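Side-chain contacts in tyrosine aminotransferase (Leishmania infantum, PDB 4IX8), which probably transfers the amino group of tyrosine to 2-oxoglutarate, using pyridoxal 5'-phosphate as its cofactor: residues D234-C239 / T270-L275; R123-T128 / I251-V256; I141-V146 / I150-T155. All coordinates share one frame; numbering follows the deposited sequence.

Contact 1: residues D234-C239 / T270-L275; sequences DIIDFC and TNVPRL
Helix 229-242, the crossover helix between the parallel neighbours 211-217 and 246-249, lays I236 and C239 against T270 and V272 in the loop that runs into strand 274-279. V272 does most of the work on the loop side. Its chi1 of 173° splits the two methyls between the helix residues: CG1 meets C239 CB at 3.9 Å, while CG2 sits 4.1 Å from I236 CG2 and close to the I236 carbonyl oxygen. The same I236 methyl also reaches T270, its CG2 lying 3.8 Å from T270 OG1, a van der Waals touch only. That hydroxyl has a proper partner within its own loop: V272 N donates to T270 OG1 over 3.1 Å, an ST turn that sets T270 and V272 side by side facing the helix.

Behind them R274 ties the loop down. Its NE donates to V272 O at 2.9 Å, with the oxygen lying in the guanidinium plane, and NH1 donates to V265 O. One face of the guanidinium is covered by T270 CG2, which stands 3.3 Å above its centre. L246 of strand 246-249 touches I236, C239 and R274 alike. The helix thus crosses from 211-217 to 246-249 while its flank packs on the loop entering the next strand, 274-279, in the large domain of fold type I pyridoxal-phosphate enzymes.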
loop_
_atom_site.group_PDB
_atom_site.type_symbol
_atom_site.label_atom_id
_atom_site.label_comp_id
_atom_site.label_asym_id
_atom_site.label_seq_id
_atom_site.Cartn_x
_atom_site.Cartn_y
_atom_site.Cartn_z
ATOM N N ASP A 234 28.310 6.277 -16.094
ATOM C CA ASP A 234 28.708 7.563 -15.541
ATOM C C ASP A 234 27.920 7.889 -14.267
ATOM O O ASP A 234 28.474 8.435 -13.314
ATOM C CB ASP A 234 28.500 8.685 -16.559
ATOM C CG ASP A 234 29.543 8.696 -17.641
ATOM O OD1 ASP A 234 30.599 8.030 -17.489
ATOM O OD2 ASP A 234 29.294 9.393 -18.645
ATOM N N ILE A 235 26.630 7.563 -14.262
ATOM C CA ILE A 235 25.805 7.761 -13.079
ATOM C C ILE A 235 26.373 6.976 -11.889
ATOM O O ILE A 235 26.543 7.516 -10.800
ATOM C CB ILE A 235 24.390 7.335 -13.354
ATOM C CG1 ILE A 235 23.733 8.336 -14.305
ATOM C CG2 ILE A 235 23.597 7.252 -12.086
ATOM C CD1 ILE A 235 22.468 7.787 -14.973
ATOM N N ILE A 236 26.738 5.726 -12.130
ATOM C CA ILE A 236 27.339 4.899 -11.106
ATOM C C ILE A 236 28.648 5.513 -10.647
ATOM O O ILE A 236 28.855 5.643 -9.453
ATOM C CB ILE A 236 27.552 3.480 -11.629
ATOM C CG1 ILE A 236 26.185 2.830 -11.766
ATOM C CG2 ILE A 236 28.420 2.630 -10.682
ATOM C CD1 ILE A 236 26.208 1.461 -12.427
ATOM N N ASP A 237 29.479 5.995 -11.566
ATOM C CA ASP A 237 30.732 6.617 -11.154
ATOM C C ASP A 237 30.453 7.823 -10.280
ATOM O O ASP A 237 31.142 8.052 -9.296
ATOM C CB ASP A 237 31.586 7.061 -12.348
ATOM C CG ASP A 237 32.166 5.897 -13.096
ATOM O OD1 ASP A 237 32.185 4.795 -12.511
ATOM O OD2 ASP A 237 32.648 6.079 -14.236
ATOM N N PHE A 238 29.429 8.581 -10.629
ATOM C CA PHE A 238 29.037 9.722 -9.823
ATOM C C PHE A 238 28.710 9.333 -8.377
ATOM O O PHE A 238 29.100 10.002 -7.435
ATOM C CB PHE A 238 27.851 10.405 -10.476
ATOM C CG PHE A 238 27.338 11.574 -9.716
ATOM C CD1 PHE A 238 26.402 11.402 -8.723
ATOM C CD2 PHE A 238 27.784 12.851 -10.005
ATOM C CE1 PHE A 238 25.906 12.482 -8.033
ATOM C CE2 PHE A 238 27.294 13.936 -9.318
ATOM C CZ PHE A 238 26.354 13.747 -8.325
ATOM N N CYS A 239 27.978 8.241 -8.225
ATOM C CA CYS A 239 27.558 7.751 -6.911
ATOM C C CYS A 239 28.756 7.231 -6.130
ATOM O O CYS A 239 28.814 7.332 -4.911
ATOM C CB CYS A 239 26.481 6.669 -7.085
ATOM S SG CYS A 239 24.891 7.399 -7.582
ATOM N N THR A 270 30.624 -3.342 -9.875
ATOM C CA THR A 270 30.823 -2.208 -8.998
ATOM C C THR A 270 30.395 -2.533 -7.592
ATOM O O THR A 270 29.481 -3.335 -7.396
ATOM C CB THR A 270 30.031 -1.002 -9.474
ATOM O OG1 THR A 270 30.247 0.086 -8.572
ATOM C CG2 THR A 270 28.549 -1.307 -9.520
ATOM N N ASN A 271 31.002 -1.869 -6.617
ATOM C CA ASN A 271 30.590 -2.041 -5.225
ATOM C C ASN A 271 29.687 -0.907 -4.751
ATOM O O ASN A 271 29.314 -0.847 -3.583
ATOM C CB ASN A 271 31.812 -2.158 -4.324
ATOM C CG ASN A 271 32.702 -3.283 -4.743
ATOM O OD1 ASN A 271 32.233 -4.386 -5.033
ATOM N ND2 ASN A 271 33.984 -2.998 -4.859
ATOM N N VAL A 272 29.334 -0.005 -5.656
ATOM C CA VAL A 272 28.336 1.005 -5.336
ATOM C C VAL A 272 27.034 0.306 -4.988
ATOM O O VAL A 272 26.590 -0.559 -5.726
ATOM C CB VAL A 272 28.112 1.945 -6.488
ATOM C CG1 VAL A 272 26.945 2.899 -6.201
ATOM C CG2 VAL A 272 29.378 2.705 -6.744
ATOM N N PRO A 273 26.462 0.600 -3.821
ATOM C CA PRO A 273 25.186 -0.052 -3.502
ATOM C C PRO A 273 24.048 0.474 -4.398
ATOM O O PRO A 273 23.921 1.678 -4.520
ATOM C CB PRO A 273 24.932 0.352 -2.050
ATOM C CG PRO A 273 26.162 1.024 -1.585
ATOM C CD PRO A 273 26.861 1.549 -2.771
ATOM N N ARG A 274 23.227 -0.403 -4.948
ATOM C CA ARG A 274 22.134 -0.025 -5.840
ATOM C C ARG A 274 20.842 -0.662 -5.396
ATOM O O ARG A 274 20.810 -1.859 -5.150
ATOM C CB ARG A 274 22.427 -0.480 -7.257
ATOM C CG ARG A 274 23.483 0.304 -7.951
ATOM C CD ARG A 274 24.303 -0.573 -8.866
ATOM N NE ARG A 274 25.206 -1.458 -8.120
ATOM C CZ ARG A 274 25.623 -2.651 -8.555
ATOM N NH1 ARG A 274 25.209 -3.143 -9.718
ATOM N NH2 ARG A 274 26.443 -3.368 -7.823
ATOM N N LEU A 275 19.764 0.110 -5.365
ATOM C CA LEU A 275 18.438 -0.458 -5.075
ATOM C C LEU A 275 17.543 -0.301 -6.322
ATOM O O LEU A 275 17.207 0.798 -6.754
ATOM C CB LEU A 275 17.807 0.218 -3.858
ATOM C CG LEU A 275 16.492 -0.354 -3.347
ATOM C CD1 LEU A 275 16.723 -1.661 -2.631
ATOM C CD2 LEU A 275 15.709 0.662 -2.474
#

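Contact 2: residues R123-T128 / I251-V256; sequences RRFCQT and IYAEMV
F125 and A253 make the central touch here: the ring's outer end comes up to the alanine methyl, with F125 CZ 3.9 Å and F125 CE2 4.2 Å from A253 CB. The approach is oblique to the ring. F125 CZ also passes E254 OE2 at 4.2 Å, and beside it R124 NH1 stops 4.5 Å short of the same E254 OE2. That is too far for a salt bridge, so between R124 and E254 there would be a weak attraction at most. The carboxylate oxygen is held instead by the hydroxyl of Y121, from the end of helix 112-122.

What keeps the ring in place is partly its own neighbour. R124 CG lies 4.0 Å above the centre of one face of F125, and W122 and F262 both meet the ring edge-to-face; F262 also touches A253, so it packs on both partners. The F125 backbone belongs to a tight bend just after helix 112-122, closed by C126 N donating to R123 O.

On the other side, A253 and E254 are the two central residues of a type I beta turn from Y252 to M255, closed by M255 N to Y252 O at 2.9 Å. This turn follows strand 246-249 and borders the cofactor site of the aminotransferase fold: Y252 OH is hydrogen-bonded to O3 of the pyridoxal-phosphate-modified lysine at position 282. The Y252 ring is flanked by its neighbours, I251 CG2 lying 3.5 Å above one face, displaced from the ring centre, and M255 SD in the ring plane at an edge.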
loop_
_atom_site.group_PDB
_atom_site.type_symbol
_atom_site.label_atom_id
_atom_site.label_comp_id
_atom_site.label_asym_id
_atom_site.label_seq_id
_atom_site.Cartn_x
_atom_site.Cartn_y
_atom_site.Cartn_z
ATOM N N ARG A 123 18.130 -11.671 -13.392
ATOM C CA ARG A 123 19.417 -12.167 -13.860
ATOM C C ARG A 123 19.580 -12.032 -15.353
ATOM O O ARG A 123 20.697 -11.930 -15.838
ATOM C CB ARG A 123 19.600 -13.625 -13.454
ATOM C CG ARG A 123 19.523 -13.787 -11.952
ATOM C CD ARG A 123 20.491 -14.794 -11.412
ATOM N NE ARG A 123 20.622 -14.709 -9.957
ATOM C CZ ARG A 123 21.342 -15.572 -9.250
ATOM N NH1 ARG A 123 21.978 -16.586 -9.871
ATOM N NH2 ARG A 123 21.435 -15.428 -7.930
ATOM N N ARG A 124 18.466 -12.002 -16.076
ATOM C CA ARG A 124 18.513 -11.915 -17.525
ATOM C C ARG A 124 19.002 -10.549 -17.972
ATOM O O ARG A 124 19.378 -10.371 -19.122
ATOM C CB ARG A 124 17.132 -12.202 -18.115
ATOM C CG ARG A 124 16.092 -11.064 -17.884
ATOM C CD ARG A 124 14.625 -11.508 -18.109
ATOM N NE ARG A 124 14.405 -12.902 -17.692
ATOM C CZ ARG A 124 13.327 -13.632 -17.976
ATOM N NH1 ARG A 124 12.346 -13.144 -18.725
ATOM N NH2 ARG A 124 13.254 -14.881 -17.552
ATOM N N PHE A 125 18.974 -9.583 -17.068
ATOM C CA PHE A 125 19.441 -8.238 -17.369
ATOM C C PHE A 125 20.932 -8.078 -17.101
ATOM O O PHE A 125 21.498 -6.993 -17.318
ATOM C CB PHE A 125 18.662 -7.220 -16.558
ATOM C CG PHE A 125 17.204 -7.156 -16.925
ATOM C CD1 PHE A 125 16.818 -6.978 -18.249
ATOM C CD2 PHE A 125 16.215 -7.260 -15.943
ATOM C CE1 PHE A 125 15.467 -6.921 -18.602
ATOM C CE2 PHE A 125 14.844 -7.210 -16.298
ATOM C CZ PHE A 125 14.474 -7.038 -17.621
ATOM N N CYS A 126 21.553 -9.161 -16.633
ATOM C CA CYS A 126 22.981 -9.190 -16.328
ATOM C C CYS A 126 23.714 -10.064 -17.325
ATOM O O CYS A 126 23.313 -11.192 -17.583
ATOM C CB CYS A 126 23.211 -9.697 -14.908
ATOM S SG CYS A 126 22.343 -8.690 -13.669
ATOM N N GLN A 127 24.787 -9.544 -17.901
ATOM C CA GLN A 127 25.471 -10.269 -18.955
ATOM C C GLN A 127 26.523 -11.257 -18.463
ATOM O O GLN A 127 27.118 -11.944 -19.268
ATOM C CB GLN A 127 26.147 -9.287 -19.906
ATOM C CG GLN A 127 25.206 -8.347 -20.618
ATOM C CD GLN A 127 25.948 -7.408 -21.542
ATOM O OE1 GLN A 127 26.504 -7.829 -22.555
ATOM N NE2 GLN A 127 25.998 -6.132 -21.176
ATOM N N THR A 128 26.708 -11.394 -17.156
ATOM C CA THR A 128 27.820 -12.192 -16.629
ATOM C C THR A 128 27.463 -12.967 -15.357
ATOM O O THR A 128 26.587 -12.548 -14.587
ATOM C CB THR A 128 29.020 -11.272 -16.343
ATOM O OG1 THR A 128 29.393 -10.607 -17.554
ATOM C CG2 THR A 128 30.213 -12.052 -15.848
ATOM N N ILE A 251 11.070 0.075 -13.706
ATOM C CA ILE A 251 9.794 -0.587 -13.905
ATOM C C ILE A 251 9.434 -0.734 -15.376
ATOM O O ILE A 251 8.630 -1.594 -15.737
ATOM C CB ILE A 251 8.678 0.156 -13.172
ATOM C CG1 ILE A 251 7.472 -0.780 -13.036
ATOM C CG2 ILE A 251 8.366 1.501 -13.870
ATOM C CD1 ILE A 251 6.265 -0.117 -12.530
ATOM N N TYR A 252 10.020 0.100 -16.238
ATOM C CA TYR A 252 9.760 -0.002 -17.685
ATOM C C TYR A 252 10.829 -0.828 -18.403
ATOM O O TYR A 252 10.990 -0.715 -19.625
ATOM C CB TYR A 252 9.674 1.393 -18.329
ATOM C CG TYR A 252 8.464 2.144 -17.840
ATOM C CD1 TYR A 252 7.195 1.768 -18.236
ATOM C CD2 TYR A 252 8.590 3.210 -16.972
ATOM C CE1 TYR A 252 6.085 2.428 -17.765
ATOM C CE2 TYR A 252 7.495 3.868 -16.500
ATOM C CZ TYR A 252 6.238 3.481 -16.914
ATOM O OH TYR A 252 5.122 4.133 -16.455
ATOM N N ALA A 253 11.540 -1.672 -17.650
ATOM C CA ALA A 253 12.641 -2.482 -18.182
ATOM C C ALA A 253 12.297 -3.298 -19.443
ATOM O O ALA A 253 13.145 -3.439 -20.307
ATOM C CB ALA A 253 13.145 -3.456 -17.100
ATOM N N GLU A 254 11.072 -3.818 -19.539
ATOM C CA GLU A 254 10.636 -4.702 -20.638
ATOM C C GLU A 254 10.042 -3.918 -21.793
ATOM O O GLU A 254 9.624 -4.507 -22.805
ATOM C CB GLU A 254 9.570 -5.678 -20.149
ATOM C CG GLU A 254 10.040 -6.711 -19.113
ATOM C CD GLU A 254 10.458 -8.017 -19.740
ATOM O OE1 GLU A 254 10.251 -8.202 -20.954
ATOM O OE2 GLU A 254 10.937 -8.889 -19.001
ATOM N N MET A 255 9.928 -2.602 -21.604
ATOM C CA MET A 255 9.194 -1.749 -22.541
ATOM C C MET A 255 10.092 -0.756 -23.275
ATOM O O MET A 255 9.787 0.436 -23.348
ATOM C CB MET A 255 8.092 -1.041 -21.800
ATOM C CG MET A 255 6.927 -1.978 -21.625
ATOM S SD MET A 255 5.952 -1.484 -20.196
ATOM C CE MET A 255 4.837 -0.347 -21.025
ATOM N N VAL A 256 11.245 -1.249 -23.726
ATOM C CA VAL A 256 12.097 -0.517 -24.653
ATOM C C VAL A 256 11.618 -0.737 -26.076
ATOM O O VAL A 256 11.292 -1.870 -26.449
ATOM C CB VAL A 256 13.552 -0.963 -24.543
ATOM C CG1 VAL A 256 14.455 -0.145 -25.510
ATOM C CG2 VAL A 256 14.028 -0.825 -23.115
#

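Contact 3: residues I141-V146 / I150-T155; sequences IITSGV and IVLALT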
loop_
_atom_site.group_PDB
_atom_site.type_symbol
_atom_site.label_atom_id
_atom_site.label_comp_id
_atom_site.label_asym_id
_atom_site.label_seq_id
_atom_site.Cartn_x
_atom_site.Cartn_y
_atom_site.Cartn_z
ATOM N N ILE A 141 12.733 -7.616 -1.868
ATOM C CA ILE A 141 11.573 -7.363 -1.041
ATOM C C ILE A 141 10.361 -7.178 -1.937
ATOM O O ILE A 141 10.402 -6.410 -2.897
ATOM C CB ILE A 141 11.759 -6.120 -0.131
ATOM C CG1 ILE A 141 12.940 -6.330 0.810
ATOM C CG2 ILE A 141 10.509 -5.896 0.699
ATOM C CD1 ILE A 141 13.300 -5.142 1.640
ATOM N N ILE A 142 9.287 -7.912 -1.623
ATOM C CA ILE A 142 8.057 -7.775 -2.354
ATOM C C ILE A 142 7.262 -6.645 -1.685
ATOM O O ILE A 142 7.148 -6.586 -0.467
ATOM C CB ILE A 142 7.253 -9.077 -2.376
ATOM C CG1 ILE A 142 8.117 -10.232 -2.886
ATOM C CG2 ILE A 142 6.003 -8.926 -3.257
ATOM C CD1 ILE A 142 8.757 -9.985 -4.249
ATOM N N THR A 143 6.759 -5.732 -2.511
ATOM C CA THR A 143 6.143 -4.489 -2.058
ATOM C C THR A 143 4.756 -4.296 -2.660
ATOM O O THR A 143 4.433 -4.903 -3.686
ATOM C CB THR A 143 7.005 -3.259 -2.440
ATOM O OG1 THR A 143 7.176 -3.200 -3.881
ATOM C CG2 THR A 143 8.369 -3.316 -1.777
ATOM N N SER A 144 3.958 -3.419 -2.052
ATOM C CA SER A 144 2.601 -3.167 -2.520
ATOM C C SER A 144 2.654 -2.134 -3.657
ATOM O O SER A 144 2.321 -0.949 -3.492
ATOM C CB SER A 144 1.704 -2.717 -1.365
ATOM O OG SER A 144 0.383 -2.412 -1.809
ATOM N N GLY A 145 3.095 -2.621 -4.817
ATOM C CA GLY A 145 3.370 -1.780 -5.943
ATOM C C GLY A 145 4.747 -1.165 -5.758
ATOM O O GLY A 145 5.302 -1.224 -4.651
ATOM N N VAL A 146 5.301 -0.550 -6.808
ATOM C CA VAL A 146 6.557 0.167 -6.673
ATOM C C VAL A 146 6.361 1.368 -5.765
ATOM O O VAL A 146 7.300 1.846 -5.143
ATOM C CB VAL A 146 7.091 0.579 -8.048
ATOM C CG1 VAL A 146 8.294 1.436 -7.974
ATOM C CG2 VAL A 146 7.412 -0.642 -8.830
ATOM N N ILE A 150 9.015 2.585 -3.033
ATOM C CA ILE A 150 9.577 3.924 -2.896
ATOM C C ILE A 150 9.492 4.411 -1.469
ATOM O O ILE A 150 10.429 4.961 -0.953
ATOM C CB ILE A 150 8.873 4.896 -3.802
ATOM C CG1 ILE A 150 9.261 4.572 -5.257
ATOM C CG2 ILE A 150 9.271 6.343 -3.472
ATOM C CD1 ILE A 150 8.420 5.319 -6.354
ATOM N N VAL A 151 8.342 4.227 -0.833
ATOM C CA VAL A 151 8.209 4.571 0.575
ATOM C C VAL A 151 9.252 3.869 1.416
ATOM O O VAL A 151 9.932 4.499 2.217
ATOM C CB VAL A 151 6.821 4.197 1.109
ATOM C CG1 VAL A 151 6.761 4.370 2.663
ATOM C CG2 VAL A 151 5.783 5.057 0.425
ATOM N N LEU A 152 9.350 2.549 1.262
ATOM C CA LEU A 152 10.268 1.769 2.086
ATOM C C LEU A 152 11.710 2.179 1.842
ATOM O O LEU A 152 12.486 2.333 2.767
ATOM C CB LEU A 152 10.112 0.283 1.782
ATOM C CG LEU A 152 8.788 -0.299 2.197
ATOM C CD1 LEU A 152 8.640 -1.659 1.569
ATOM C CD2 LEU A 152 8.644 -0.369 3.719
ATOM N N ALA A 153 12.079 2.383 0.589
ATOM C CA ALA A 153 13.454 2.750 0.290
ATOM C C ALA A 153 13.831 4.076 0.962
ATOM O O ALA A 153 14.882 4.189 1.604
ATOM C CB ALA A 153 13.672 2.828 -1.225
ATOM N N LEU A 154 12.989 5.091 0.807
ATOM C CA LEU A 154 13.340 6.402 1.322
ATOM C C LEU A 154 13.207 6.511 2.833
ATOM O O LEU A 154 14.056 7.106 3.466
ATOM C CB LEU A 154 12.472 7.450 0.668
ATOM C CG LEU A 154 12.995 8.114 -0.613
ATOM C CD1 LEU A 154 13.786 7.202 -1.476
ATOM C CD2 LEU A 154 11.795 8.624 -1.408
ATOM N N THR A 155 12.140 5.977 3.423
ATOM C CA THR A 155 11.907 6.232 4.841
ATOM C C THR A 155 12.748 5.286 5.719
ATOM O O THR A 155 12.819 5.457 6.916
ATOM C CB THR A 155 10.402 6.109 5.198
ATOM O OG1 THR A 155 9.940 4.787 4.962
ATOM C CG2 THR A 155 9.607 7.043 4.375
#
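V146 and I150 form the tight end of this contact. I150 N donates to V146 O at 2.8 Å, nearly along the C=O axis, as one turn of helix 145-157 closes. I150 CG1 also rests against that oxygen at 3.4 Å, brought beside its own backbone N by a chi1 of -70°. Farther out the two side chains meet more gently, V146 CG1 lying 4.2 Å from I150 CD1.

The second touch links the strand to the helix: T143 CG2 sits 3.7 Å from L152 CD1, the two side chains running alongside in opposite senses. T143 is fixed in rotation by its hydroxyl, which donates to G145 O at 2.8 Å from above the carbonyl plane. With chi1 at 59° the hydroxyl takes that bond and the methyl faces the leucine. Between T143 and V146 the chain bends through an inverse gamma turn centred on S144, then through G145 with its positive phi of 81°.

V151 is loose toward 141-146, its side chain staying 6.6 Å or more away, yet it is only partly exposed, being covered by Y181 and by L316 of the second subunit. V151 O accepts from both N and OG1 of T155, one turn further along the helix.

At the start of the helix V146 N donates to OP3 of the cofactor phosphate carried at position 282, an arrangement in which the helix dipole would favour the anion. Around the contact, strand 140-143 pairs with strand 292-297, I150 leans on helix 173-181 and on L277 of strand 274-279, and L152 on helix 304-313.

From the N terminus, contact 2 opens first, at 123-128. Contact 3 follows and is complete by 155, a short strand-to-helix turn lying within the span of contact 2. Contact 1 opens at 234-239, contact 2 closes at 251-256, and contact 1 closes last, at 270-275. Contacts 1 and 2 cross, while contacts 3 and 1 stand in series. Contacts 1 and 2 do not touch, their nearest atoms being about 7 Å apart, but contact 3 meets both: A153 packs on L275 and V146 on I251. Contact 1 ties helix 229-242 to the loop before 274-279, contact 3 helix 145-157 to strand 140-143, and contact 2 the turn after 246-249 to the loop after helix 112-122.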